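Local coordinates for AB hydrolase-1 domain-containing protein (Thermoplasma acidophilum DSM 1728, PDB 3BDI) that is of unknown function but belongs to the ABHD14 family of the alpha/beta hydrolase superfamily and probably acts as a hydrolase, at residues 14-19 with 63-68. Numbering follows the deposited sequence.
Sequences TRVFQR and DYPGFG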
# COMPACT_ATOMS: atom_id res chain seq x y z
N THR A 14 -17.08 1.30 11.08
CA THR A 14 -16.79 0.06 10.36
C THR A 14 -15.76 -0.73 11.13
O THR A 14 -14.67 -0.20 11.45
CB THR A 14 -16.29 0.36 8.94
OG1 THR A 14 -17.36 0.98 8.22
CG2 THR A 14 -15.89 -0.94 8.18
N ARG A 15 -16.07 -2.00 11.40
CA ARG A 15 -15.19 -2.89 12.12
C ARG A 15 -14.10 -3.50 11.22
O ARG A 15 -14.36 -4.40 10.43
CB ARG A 15 -16.00 -3.99 12.82
CG ARG A 15 -15.24 -4.90 13.77
CD ARG A 15 -16.14 -5.93 14.30
NE ARG A 15 -15.57 -6.82 15.30
CZ ARG A 15 -15.15 -8.06 15.07
NH1 ARG A 15 -15.16 -8.59 13.87
NH2 ARG A 15 -14.69 -8.77 16.10
N VAL A 16 -12.88 -2.99 11.36
CA VAL A 16 -11.76 -3.29 10.49
C VAL A 16 -10.81 -4.22 11.21
O VAL A 16 -10.38 -3.93 12.32
CB VAL A 16 -11.05 -1.97 10.12
CG1 VAL A 16 -9.78 -2.23 9.33
CG2 VAL A 16 -12.00 -1.11 9.32
N PHE A 17 -10.46 -5.33 10.56
CA PHE A 17 -9.37 -6.18 11.03
C PHE A 17 -8.05 -5.58 10.60
O PHE A 17 -7.88 -5.14 9.48
CB PHE A 17 -9.48 -7.58 10.42
CG PHE A 17 -8.34 -8.49 10.79
CD1 PHE A 17 -8.24 -8.97 12.08
CD2 PHE A 17 -7.38 -8.90 9.86
CE1 PHE A 17 -7.20 -9.77 12.45
CE2 PHE A 17 -6.34 -9.72 10.20
CZ PHE A 17 -6.27 -10.19 11.52
N GLN A 18 -7.09 -5.56 11.53
CA GLN A 18 -5.73 -5.17 11.17
C GLN A 18 -4.68 -5.97 11.86
O GLN A 18 -4.89 -6.53 12.94
CB GLN A 18 -5.48 -3.66 11.43
CG GLN A 18 -5.41 -3.29 12.91
CD GLN A 18 -5.07 -1.80 13.12
OE1 GLN A 18 -4.97 -1.04 12.18
NE2 GLN A 18 -4.97 -1.36 14.38
N ARG A 19 -3.52 -5.98 11.24
CA ARG A 19 -2.28 -6.55 11.79
C ARG A 19 -1.26 -5.44 11.90
O ARG A 19 -1.13 -4.63 10.99
CB ARG A 19 -1.76 -7.63 10.86
CG ARG A 19 -2.86 -8.60 10.40
CD ARG A 19 -2.31 -9.64 9.47
NE ARG A 19 -1.58 -10.69 10.20
CZ ARG A 19 -0.61 -11.43 9.65
NH1 ARG A 19 -0.16 -11.14 8.44
NH2 ARG A 19 -0.05 -12.40 10.37
N ASP A 63 -7.45 -5.29 6.59
CA ASP A 63 -8.31 -5.84 5.54
C ASP A 63 -9.25 -4.71 5.13
O ASP A 63 -9.87 -4.06 6.00
CB ASP A 63 -9.09 -7.05 5.99
CG ASP A 63 -8.22 -8.27 6.22
OD1 ASP A 63 -7.03 -8.25 5.88
OD2 ASP A 63 -8.76 -9.26 6.76
N TYR A 64 -9.30 -4.40 3.84
CA TYR A 64 -10.14 -3.33 3.33
C TYR A 64 -11.60 -3.68 3.67
O TYR A 64 -11.98 -4.83 3.54
CB TYR A 64 -9.95 -3.12 1.81
CG TYR A 64 -10.54 -1.77 1.38
CD1 TYR A 64 -9.85 -0.59 1.61
CD2 TYR A 64 -11.84 -1.69 0.96
CE1 TYR A 64 -10.42 0.61 1.39
CE2 TYR A 64 -12.43 -0.46 0.73
CZ TYR A 64 -11.70 0.68 0.91
OH TYR A 64 -12.23 1.91 0.75
N PRO A 65 -12.43 -2.70 4.07
CA PRO A 65 -13.85 -3.00 4.27
C PRO A 65 -14.48 -3.80 3.14
O PRO A 65 -14.33 -3.44 1.99
CB PRO A 65 -14.48 -1.60 4.44
CG PRO A 65 -13.36 -0.81 5.10
CD PRO A 65 -12.11 -1.28 4.42
N GLY A 66 -15.18 -4.88 3.48
CA GLY A 66 -15.74 -5.74 2.49
C GLY A 66 -14.87 -6.89 2.06
O GLY A 66 -15.35 -7.77 1.32
N PHE A 67 -13.64 -6.97 2.58
CA PHE A 67 -12.65 -7.98 2.20
C PHE A 67 -12.14 -8.63 3.47
O PHE A 67 -12.19 -8.06 4.56
CB PHE A 67 -11.46 -7.33 1.46
CG PHE A 67 -11.83 -6.81 0.11
CD1 PHE A 67 -12.47 -5.58 -0.04
CD2 PHE A 67 -11.56 -7.56 -1.01
CE1 PHE A 67 -12.79 -5.12 -1.28
CE2 PHE A 67 -11.89 -7.08 -2.25
CZ PHE A 67 -12.55 -5.89 -2.37
N GLY A 68 -11.57 -9.82 3.34
CA GLY A 68 -10.93 -10.51 4.46
C GLY A 68 -11.86 -10.64 5.64
O GLY A 68 -12.95 -11.16 5.53
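Asp-63 N donates to Phe-17 O at 2.9 Å, with an N-H...O angle of 159°, and is the one backbone bond that joins the two segments. The carboxylate of Asp-63 lies beside the ring of Phe-17 and has a bond at each oxygen, OD1 to Ser-40 OG and OD2 to the backbone N of Arg-69, which should limit its rotation. Held in this way, OD2 comes 3.4 Å from Phe-17 CD2, while the same oxygen stays 4.1 Å from Phe-17 CB. The two side chains run side by side and point the same way, with ring and carboxylate planes 51° apart. Phe-17 CG is anti to the backbone N (chi1 177°), which starts the ring off alongside the acid. Together with the backbone bonding of Arg-19 to Ala-61, the bond from Asp-63 N carries the pairing one residue past the end of strand 57-62, which runs antiparallel to strand 14-21 in the mixed sheet of the alpha/beta hydrolase fold. Beyond Asp-63 the chain leaves the sheet through a type II turn from Tyr-64 to Phe-67, closed by Phe-67 N to Tyr-64 O at 2.9 Å; Gly-66 takes its third position with positive phi. Pro-65, second in the turn, meets the start of the strand by apolar contact: its CG is 4.0 Å from Thr-14 CG2, the two side chains crossing at about a right angle. The hydroxyl of Thr-14 bonds instead to Ser-73 OG. Val-16 CG1 is 3.8 Å from Asp-63 O, an oxygen that is hydrogen-bonded to Ser-70 OG, and Val-16 CG2 meets Pro-65 CG at a looser 4.4 Å. Phe-89 of helix 83-96 touches both Val-16 and Pro-65.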